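Local coordinates for Alpha/beta hydrolase fold-3 domain-containing protein (Enterococcus faecalis, PDB 2QRU) that is of unknown function but has an alpha/beta hydrolase fold and is probably a hydrolase, at residues N95-L100 with L122-F126; V128-G132 with H249-K253; F214-S220 with F241-L247. Where two conformers were deposited one is given. Residues are numbered along the deposited sequence.

Contact 1: N95-L100 with L122-F126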
loop_
_atom_site.group_PDB
_atom_site.type_symbol
_atom_site.label_atom_id
_atom_site.label_comp_id
_atom_site.label_asym_id
_atom_site.label_seq_id
_atom_site.Cartn_x
_atom_site.Cartn_y
_atom_site.Cartn_z
ATOM N N ASN A 95 -0.779 10.551 18.665
ATOM C CA ASN A 95 -0.587 11.892 18.101
ATOM C C ASN A 95 0.862 12.308 17.891
ATOM O O ASN A 95 1.126 13.479 17.640
ATOM C CB ASN A 95 -1.363 12.953 18.908
ATOM C CG ASN A 95 -2.854 12.691 18.911
ATOM O OD1 ASN A 95 -3.491 12.650 17.850
ATOM N ND2 ASN A 95 -3.419 12.507 20.097
ATOM N N GLN A 96 1.795 11.355 17.970
ATOM C CA GLN A 96 3.201 11.602 17.615
ATOM C C GLN A 96 3.338 11.663 16.085
ATOM O O GLN A 96 2.436 11.232 15.372
ATOM C CB GLN A 96 4.095 10.483 18.135
ATOM C CG GLN A 96 4.208 10.446 19.662
ATOM C CD GLN A 96 5.224 11.435 20.175
ATOM O OE1 GLN A 96 4.921 12.259 21.040
ATOM N NE2 GLN A 96 6.440 11.364 19.645
ATOM N N SER A 97 4.457 12.201 15.603
ATOM C CA SER A 97 4.696 12.281 14.168
ATOM C C SER A 97 4.690 10.893 13.554
ATOM O O SER A 97 5.149 9.918 14.156
ATOM C CB SER A 97 6.029 12.962 13.856
ATOM O OG SER A 97 6.002 14.321 14.251
ATOM N N PHE A 98 4.165 10.809 12.336
ATOM C CA PHE A 98 4.190 9.543 11.623
ATOM C C PHE A 98 4.234 9.789 10.132
ATOM O O PHE A 98 3.750 10.822 9.643
ATOM C CB PHE A 98 2.946 8.694 11.959
ATOM C CG PHE A 98 1.651 9.283 11.409
ATOM C CD1 PHE A 98 0.974 10.294 12.096
ATOM C CD2 PHE A 98 1.165 8.874 10.175
ATOM C CE1 PHE A 98 -0.189 10.856 11.569
ATOM C CE2 PHE A 98 0.008 9.448 9.638
ATOM C CZ PHE A 98 -0.656 10.438 10.336
ATOM N N GLY A 99 4.828 8.847 9.418
ATOM C CA GLY A 99 4.754 8.810 7.961
ATOM C C GLY A 99 3.971 7.597 7.513
ATOM O O GLY A 99 3.642 6.724 8.332
ATOM N N LEU A 100 3.687 7.519 6.221
ATOM C CA LEU A 100 3.006 6.327 5.694
ATOM C C LEU A 100 3.896 5.732 4.608
ATOM O O LEU A 100 4.619 6.456 3.905
ATOM C CB LEU A 100 1.658 6.663 5.084
ATOM C CG LEU A 100 0.633 7.302 6.036
ATOM C CD1 LEU A 100 -0.622 7.747 5.226
ATOM C CD2 LEU A 100 0.246 6.370 7.184
ATOM N N LEU A 122 -5.002 14.933 11.068
ATOM C CA LEU A 122 -3.987 13.911 11.320
ATOM C C LEU A 122 -3.033 13.722 10.127
ATOM O O LEU A 122 -2.753 12.588 9.695
ATOM C CB LEU A 122 -4.645 12.581 11.648
ATOM C CG LEU A 122 -5.239 12.502 13.055
ATOM C CD1 LEU A 122 -6.109 11.264 13.162
ATOM C CD2 LEU A 122 -4.092 12.452 14.063
ATOM N N THR A 123 -2.499 14.822 9.640
ATOM C CA THR A 123 -1.677 14.803 8.436
ATOM C C THR A 123 -0.347 14.032 8.647
ATOM O O THR A 123 0.377 14.293 9.608
ATOM C CB THR A 123 -1.367 16.230 7.985
ATOM O OG1 THR A 123 -2.589 16.990 7.915
ATOM C CG2 THR A 123 -0.677 16.209 6.637
ATOM N N PRO A 124 -0.035 13.078 7.752
ATOM C CA PRO A 124 1.272 12.402 7.834
ATOM C C PRO A 124 2.393 13.418 7.646
ATOM O O PRO A 124 2.185 14.433 6.979
ATOM C CB PRO A 124 1.260 11.450 6.625
ATOM C CG PRO A 124 -0.256 11.235 6.337
ATOM C CD PRO A 124 -0.851 12.592 6.622
ATOM N N GLN A 125 3.567 13.134 8.218
ATOM C CA GLN A 125 4.746 13.969 8.028
ATOM C C GLN A 125 5.298 13.790 6.614
ATOM O O GLN A 125 5.854 14.735 6.037
ATOM C CB GLN A 125 5.839 13.627 9.073
ATOM C CG GLN A 125 7.061 14.576 9.036
ATOM C CD GLN A 125 8.283 14.075 9.852
ATOM O OE1 GLN A 125 8.540 12.861 9.975
ATOM N NE2 GLN A 125 9.062 15.024 10.379
ATOM N N PHE A 126 5.193 12.554 6.102
ATOM C CA PHE A 126 5.706 12.210 4.781
ATOM C C PHE A 126 5.087 10.912 4.301
ATOM O O PHE A 126 4.461 10.168 5.090
ATOM C CB PHE A 126 7.227 12.071 4.827
ATOM C CG PHE A 126 7.695 10.955 5.729
ATOM C CD1 PHE A 126 7.821 9.633 5.244
ATOM C CD2 PHE A 126 8.040 11.235 7.049
ATOM C CE1 PHE A 126 8.257 8.583 6.102
ATOM C CE2 PHE A 126 8.462 10.230 7.904
ATOM C CZ PHE A 126 8.578 8.890 7.437
HETATM O O HOH W 1 2.311 13.309 11.635
#

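Contact 2: V128-G132 with H249-K253. With PO4 (phosphate ion), chain B.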
loop_
_atom_site.group_PDB
_atom_site.type_symbol
_atom_site.label_atom_id
_atom_site.label_comp_id
_atom_site.label_asym_id
_atom_site.label_seq_id
_atom_site.Cartn_x
_atom_site.Cartn_y
_atom_site.Cartn_z
ATOM N N VAL A 128 5.701 7.415 1.457
ATOM C CA VAL A 128 6.651 6.688 0.608
ATOM C C VAL A 128 5.804 5.757 -0.256
ATOM O O VAL A 128 5.071 4.907 0.252
ATOM C CB VAL A 128 7.682 5.883 1.470
ATOM C CG1 VAL A 128 8.619 5.063 0.561
ATOM C CG2 VAL A 128 8.479 6.819 2.410
ATOM N N ASN A 129 5.827 6.000 -1.556
ATOM C CA ASN A 129 5.048 5.251 -2.532
ATOM C C ASN A 129 5.944 4.303 -3.339
ATOM O O ASN A 129 6.802 4.770 -4.094
ATOM C CB ASN A 129 4.437 6.230 -3.535
ATOM C CG ASN A 129 3.807 5.508 -4.685
ATOM O OD1 ASN A 129 2.983 4.634 -4.469
ATOM N ND2 ASN A 129 4.184 5.870 -5.907
ATOM N N PHE A 130 5.716 3.006 -3.185
ATOM C CA PHE A 130 6.292 1.978 -4.067
ATOM C C PHE A 130 5.226 1.592 -5.071
ATOM O O PHE A 130 4.311 0.822 -4.730
ATOM C CB PHE A 130 6.731 0.779 -3.236
ATOM C CG PHE A 130 8.016 1.025 -2.521
ATOM C CD1 PHE A 130 9.234 0.763 -3.180
ATOM C CD2 PHE A 130 8.027 1.472 -1.226
ATOM C CE1 PHE A 130 10.472 1.011 -2.527
ATOM C CE2 PHE A 130 9.234 1.713 -0.561
ATOM C CZ PHE A 130 10.460 1.488 -1.195
ATOM N N TYR A 131 5.321 2.178 -6.280
ATOM C CA TYR A 131 4.517 1.792 -7.460
ATOM C C TYR A 131 2.998 1.636 -7.179
ATOM O O TYR A 131 2.328 0.701 -7.645
ATOM C CB TYR A 131 5.141 0.592 -8.191
ATOM C CG TYR A 131 5.683 -0.508 -7.301
ATOM C CD1 TYR A 131 4.852 -1.491 -6.780
ATOM C CD2 TYR A 131 7.044 -0.551 -6.970
ATOM C CE1 TYR A 131 5.363 -2.523 -5.959
ATOM C CE2 TYR A 131 7.558 -1.559 -6.132
ATOM C CZ TYR A 131 6.720 -2.533 -5.633
ATOM O OH TYR A 131 7.286 -3.563 -4.847
ATOM N N GLY A 132 2.482 2.612 -6.429
ATOM C CA GLY A 132 1.026 2.714 -6.219
ATOM C C GLY A 132 0.366 3.514 -7.346
ATOM O O GLY A 132 0.921 3.698 -8.448
ATOM N N HIS A 249 7.003 -5.120 -11.993
ATOM C CA HIS A 249 6.186 -4.360 -11.044
ATOM C C HIS A 249 6.655 -4.406 -9.580
ATOM O O HIS A 249 7.004 -3.361 -8.980
ATOM C CB HIS A 249 4.731 -4.854 -11.155
ATOM C CG HIS A 249 3.793 -4.263 -10.142
ATOM N ND1 HIS A 249 3.522 -2.916 -10.075
ATOM C CD2 HIS A 249 3.047 -4.846 -9.170
ATOM C CE1 HIS A 249 2.649 -2.692 -9.110
ATOM N NE2 HIS A 249 2.352 -3.847 -8.540
ATOM N N ASP A 250 6.643 -5.605 -8.986
ATOM C CA ASP A 250 6.733 -5.683 -7.526
ATOM C C ASP A 250 8.165 -5.822 -7.084
ATOM O O ASP A 250 8.546 -6.839 -6.487
ATOM C CB ASP A 250 5.884 -6.851 -6.985
ATOM C CG ASP A 250 5.700 -6.795 -5.466
ATOM O OD1 ASP A 250 5.809 -5.712 -4.831
ATOM O OD2 ASP A 250 5.427 -7.857 -4.887
ATOM N N PHE A 251 8.986 -4.815 -7.376
ATOM C CA PHE A 251 10.433 -5.051 -7.196
ATOM C C PHE A 251 10.915 -5.106 -5.738
ATOM O O PHE A 251 12.085 -5.467 -5.492
ATOM C CB PHE A 251 11.292 -4.120 -8.053
ATOM C CG PHE A 251 11.091 -2.652 -7.751
ATOM C CD1 PHE A 251 11.671 -2.116 -6.621
ATOM C CD2 PHE A 251 10.347 -1.824 -8.615
ATOM C CE1 PHE A 251 11.520 -0.738 -6.326
ATOM C CE2 PHE A 251 10.223 -0.457 -8.329
ATOM C CZ PHE A 251 10.810 0.069 -7.201
ATOM N N LEU A 252 10.019 -4.824 -4.770
ATOM C CA LEU A 252 10.357 -5.110 -3.349
ATOM C C LEU A 252 10.564 -6.620 -3.066
ATOM O O LEU A 252 11.121 -6.993 -2.021
ATOM C CB LEU A 252 9.336 -4.515 -2.372
ATOM C CG LEU A 252 9.321 -2.979 -2.234
ATOM C CD1 LEU A 252 8.154 -2.659 -1.386
ATOM C CD2 LEU A 252 10.583 -2.553 -1.547
ATOM N N LYS A 253 10.151 -7.475 -4.000
ATOM C CA LYS A 253 10.454 -8.920 -3.905
ATOM C C LYS A 253 11.930 -9.221 -4.148
ATOM O O LYS A 253 12.428 -10.313 -3.781
ATOM C CB LYS A 253 9.619 -9.703 -4.902
ATOM C CG LYS A 253 8.145 -9.744 -4.579
ATOM C CD LYS A 253 7.441 -10.724 -5.484
ATOM C CE LYS A 253 7.560 -10.311 -6.952
ATOM N NZ LYS A 253 6.757 -11.206 -7.823
HETATM P P PO4 B . -0.080 -5.591 -6.154
HETATM O O1 PO4 B . -0.226 -4.829 -7.464
HETATM O O2 PO4 B . -0.634 -6.994 -6.367
HETATM O O3 PO4 B . 1.395 -5.783 -5.791
HETATM O O4 PO4 B . -0.801 -4.811 -5.068
#

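Contact 3: F214-S220 with F241-L247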
loop_
_atom_site.group_PDB
_atom_site.type_symbol
_atom_site.label_atom_id
_atom_site.label_comp_id
_atom_site.label_asym_id
_atom_site.label_seq_id
_atom_site.Cartn_x
_atom_site.Cartn_y
_atom_site.Cartn_z
ATOM N N PHE A 214 8.209 10.348 -1.265
ATOM C CA PHE A 214 9.246 9.654 -2.053
ATOM C C PHE A 214 8.551 8.581 -2.860
ATOM O O PHE A 214 7.894 7.678 -2.301
ATOM C CB PHE A 214 10.287 9.011 -1.151
ATOM C CG PHE A 214 11.391 8.324 -1.905
ATOM C CD1 PHE A 214 11.213 7.019 -2.427
ATOM C CD2 PHE A 214 12.610 9.001 -2.107
ATOM C CE1 PHE A 214 12.271 6.388 -3.117
ATOM C CE2 PHE A 214 13.668 8.397 -2.820
ATOM C CZ PHE A 214 13.512 7.091 -3.318
ATOM N N SER A 215 8.650 8.687 -4.188
ATOM C CA SER A 215 7.834 7.849 -5.080
ATOM C C SER A 215 8.741 7.130 -6.067
ATOM O O SER A 215 9.648 7.738 -6.621
ATOM C CB SER A 215 6.870 8.735 -5.887
ATOM O OG SER A 215 6.038 7.965 -6.757
ATOM N N THR A 216 8.495 5.842 -6.304
ATOM C CA THR A 216 9.355 5.045 -7.182
ATOM C C THR A 216 8.549 3.935 -7.879
ATOM O O THR A 216 7.599 3.395 -7.321
ATOM C CB THR A 216 10.535 4.429 -6.363
ATOM O OG1 THR A 216 11.378 3.653 -7.228
ATOM C CG2 THR A 216 10.004 3.510 -5.222
ATOM N N ALA A 217 8.963 3.609 -9.104
ATOM C CA ALA A 217 8.309 2.563 -9.902
ATOM C C ALA A 217 9.212 2.245 -11.058
ATOM O O ALA A 217 10.081 3.055 -11.423
ATOM C CB ALA A 217 6.964 3.034 -10.431
ATOM N N SER A 218 9.020 1.046 -11.601
ATOM C CA SER A 218 9.789 0.587 -12.738
ATOM C C SER A 218 9.158 1.018 -14.053
ATOM O O SER A 218 7.939 0.861 -14.246
ATOM C CB SER A 218 9.867 -0.934 -12.709
ATOM O OG SER A 218 10.483 -1.387 -13.903
ATOM N N SER A 219 9.994 1.513 -14.963
ATOM C CA SER A 219 9.559 1.849 -16.336
ATOM C C SER A 219 8.892 0.686 -17.051
ATOM O O SER A 219 7.989 0.890 -17.876
ATOM C CB SER A 219 10.735 2.354 -17.175
ATOM O OG SER A 219 11.766 1.373 -17.343
ATOM N N SER A 220 9.307 -0.522 -16.678
ATOM C CA SER A 220 8.833 -1.771 -17.281
ATOM C C SER A 220 7.630 -2.390 -16.570
ATOM O O SER A 220 7.195 -3.490 -16.897
ATOM C CB SER A 220 9.992 -2.760 -17.295
ATOM O OG SER A 220 10.932 -2.378 -18.273
ATOM N N PHE A 241 10.627 11.713 -7.349
ATOM C CA PHE A 241 10.331 10.488 -8.105
ATOM C C PHE A 241 11.651 9.879 -8.568
ATOM O O PHE A 241 12.484 10.568 -9.206
ATOM C CB PHE A 241 9.468 10.756 -9.322
ATOM C CG PHE A 241 9.387 9.583 -10.247
ATOM C CD1 PHE A 241 8.674 8.444 -9.867
ATOM C CD2 PHE A 241 10.009 9.615 -11.503
ATOM C CE1 PHE A 241 8.610 7.307 -10.718
ATOM C CE2 PHE A 241 9.946 8.472 -12.371
ATOM C CZ PHE A 241 9.248 7.328 -11.963
ATOM N N LYS A 242 11.848 8.609 -8.238
ATOM C CA LYS A 242 13.029 7.870 -8.667
ATOM C C LYS A 242 12.586 6.673 -9.478
ATOM O O LYS A 242 11.919 5.788 -8.964
ATOM C CB LYS A 242 13.888 7.413 -7.461
ATOM C CG LYS A 242 14.456 8.550 -6.592
ATOM C CD LYS A 242 15.354 9.406 -7.425
ATOM C CE LYS A 242 16.175 10.339 -6.569
ATOM N NZ LYS A 242 17.361 10.779 -7.359
ATOM N N ALA A 243 12.916 6.657 -10.761
ATOM C CA ALA A 243 12.595 5.496 -11.585
ATOM C C ALA A 243 13.585 4.373 -11.314
ATOM O O ALA A 243 14.758 4.621 -10.984
ATOM C CB ALA A 243 12.643 5.858 -13.054
ATOM N N VAL A 244 13.134 3.136 -11.474
ATOM C CA VAL A 244 14.069 2.045 -11.750
ATOM C C VAL A 244 13.703 1.524 -13.130
ATOM O O VAL A 244 12.587 1.765 -13.620
ATOM C CB VAL A 244 14.054 0.938 -10.672
ATOM C CG1 VAL A 244 14.350 1.520 -9.280
ATOM C CG2 VAL A 244 12.748 0.206 -10.661
ATOM N N TYR A 245 14.645 0.831 -13.768
ATOM C CA TYR A 245 14.469 0.471 -15.151
ATOM C C TYR A 245 14.497 -1.054 -15.298
ATOM O O TYR A 245 15.186 -1.752 -14.550
ATOM C CB TYR A 245 15.517 1.213 -16.039
ATOM C CG TYR A 245 15.246 2.721 -16.073
ATOM C CD1 TYR A 245 14.235 3.248 -16.876
ATOM C CD2 TYR A 245 15.957 3.605 -15.267
ATOM C CE1 TYR A 245 13.943 4.627 -16.891
ATOM C CE2 TYR A 245 15.682 4.984 -15.284
ATOM C CZ TYR A 245 14.671 5.480 -16.095
ATOM O OH TYR A 245 14.375 6.839 -16.104
ATOM N N TYR A 246 13.683 -1.562 -16.212
ATOM C CA TYR A 246 13.810 -2.952 -16.656
ATOM C C TYR A 246 13.417 -4.024 -15.624
ATOM O O TYR A 246 13.689 -5.204 -15.831
ATOM C CB TYR A 246 15.218 -3.187 -17.266
ATOM C CG TYR A 246 15.412 -2.376 -18.539
ATOM C CD1 TYR A 246 14.545 -2.556 -19.629
ATOM C CD2 TYR A 246 16.420 -1.411 -18.646
ATOM C CE1 TYR A 246 14.684 -1.814 -20.815
ATOM C CE2 TYR A 246 16.571 -0.648 -19.825
ATOM C CZ TYR A 246 15.693 -0.860 -20.903
ATOM O OH TYR A 246 15.810 -0.143 -22.080
ATOM N N LEU A 247 12.751 -3.622 -14.535
ATOM C CA LEU A 247 12.292 -4.563 -13.515
ATOM C C LEU A 247 10.794 -4.770 -13.556
ATOM O O LEU A 247 10.054 -3.882 -14.005
ATOM C CB LEU A 247 12.663 -4.089 -12.104
ATOM C CG LEU A 247 14.137 -4.071 -11.752
ATOM C CD1 LEU A 247 14.347 -3.610 -10.332
ATOM C CD2 LEU A 247 14.772 -5.463 -11.988
#

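Contact 1: N95-L100 with L122-F126
Phe-98 gives up more surface to this contact than any other residue, and Pro-124 and Phe-126 follow. Although its CA-to-CB bond points away from 122-126, a p rotamer brings the ring back so that CA of Pro-124 lies over one face, 4.0 Å from the ring centroid, a CH-pi contact. Pro-124 suits the spot: its compact, puckered ring also sets CG 3.8 Å from CE2 of Phe-98 and 3.7 Å from CD1 of Leu-100. At the ring edge, CZ of Phe-98 lies 3.1 Å from the carbonyl O of Leu-122. The backbone closes over this apolar patch, N of Gln-125 donating to O of Phe-98 (2.7 Å) and N of Leu-100 to O of Phe-126 (3.0 Å). These bonds join the first half of strand 98-103 to the loop that leads from helix 105-119 into strand 127-130, the return leg of a beta-alpha-beta crossover in the alpha/beta hydrolase sheet. Helix 105-119 lies against the same patch, with Leu-117 on Phe-98 and Met-110 on Leu-100. Phe-126 packs differently: CA of Gly-99 sits 3.8 Å above its ring centroid, nearly on the normal, and a CB on Gly-99 would clash with CZ, so glycine fits here. Water 1 joins the two segments once more, accepting from N of Phe-98 (3.2 Å) and donating to O of Thr-123 (3.0 Å).

Contact 2: V128-G132 with H249-K253
Tyr-131 is at the centre, its ring edge turned to the faces of two other aromatics, His-249 and Phe-251. Both pairs are T-shaped, with centroids 4.8 Å apart and planes at 63°. Beside them CD2 of Leu-252 rests over the face of Phe-130, 4.0 Å from the ring centroid, while CE1 of Phe-251 meets the ring edge at CD1 of Phe-130 (4.2 Å). Tyrosine suits this place because its ring is packed as an apolar surface while its hydroxyl reaches the polar edge of the cluster: OH donates to OD1 of Asp-250 (2.6 Å) and accepts from N of Leu-252 (3.0 Å). Asp-250, the centre of an inverse gamma turn, also forms a salt bridge with Arg-103. Farther out, NE2 of His-249 donates to O1 of the phosphate (3.0 Å), an ion probably from the crystallisation liquor. With hydrogen bonds from ND1 to Asp-221 and between NE2 and Ser-104, His-249 has the geometry of a Ser-His-Asp triad, consistent with a hydrolase site. The contact thus sets the loop before helix 258-272 upon the end of strand 127-130, between strands 98-103 and 213-218, with Leu-267, Leu-263 and Phe-264 of that helix packing on Phe-130, Phe-251 and Leu-252.

Contact 3: F214-S220 with F241-L247
Strands 214-218 and 241-244 run parallel, 4.7 Å apart at closest approach and 19° from exact alignment. N of Lys-242 donates to O of Ser-215 (2.9 Å), N of Val-244 to O of Ala-217 (3.1 Å) and N of Ser-219 to O of Val-244 (2.9 Å). Between them a side chain steps in: the t rotamer of Thr-216 directs OG1 to O of Lys-242 (2.8 Å), whereas N of Ala-217 stays 3.7 Å from that oxygen and is buried without a partner. Ser-218, also t, donates from OG to O of Leu-247 (2.5 Å) and accepts from N of Ser-220 (3.1 Å), an ST turn; a short hydroxyl side chain can serve both backbones near the turn. On the same sheet face, Val-244 in its m rotamer puts CG2 3.7 Å from CB of Ser-218, a branched apolar group suited to packing against Phe-251. Phe-241, t, points to the other face, where helix 227-235 lies, and its CE1 approaches CA of Thr-216 (4.3 Å). CG of Lys-242 touches CZ of Phe-214 (3.7 Å) before its amine leads away. Strand 213-218, helix 227-235 and strand 240-244 make a beta-alpha-beta unit, the crossover repeated through alpha/beta hydrolase sheets and here forming one edge.

In the fold
All three contacts belong to one mixed, mostly parallel sheet, in which strands 98-103, 127-130, 213-218 and 240-244 lie side by side in that order. Contact 1 closes first along the chain; contact 3 is nested inside the long loop closed by contact 2. The centres of contacts 2 and 3 are about 8 Å apart, and they meet where N of Asn-129 faces O of Phe-214 (2.8 Å), probably hydrogen-bonded. The centre of contact 1 is about 21 Å from that of contact 2, toward the opposite strand ends, yet the two touch where O of Leu-100 meets N of Val-128 (2.8 Å). The sheet thus connects peripheral crossover packing with the C-terminal strand ends, where the probable catalytic histidine sits.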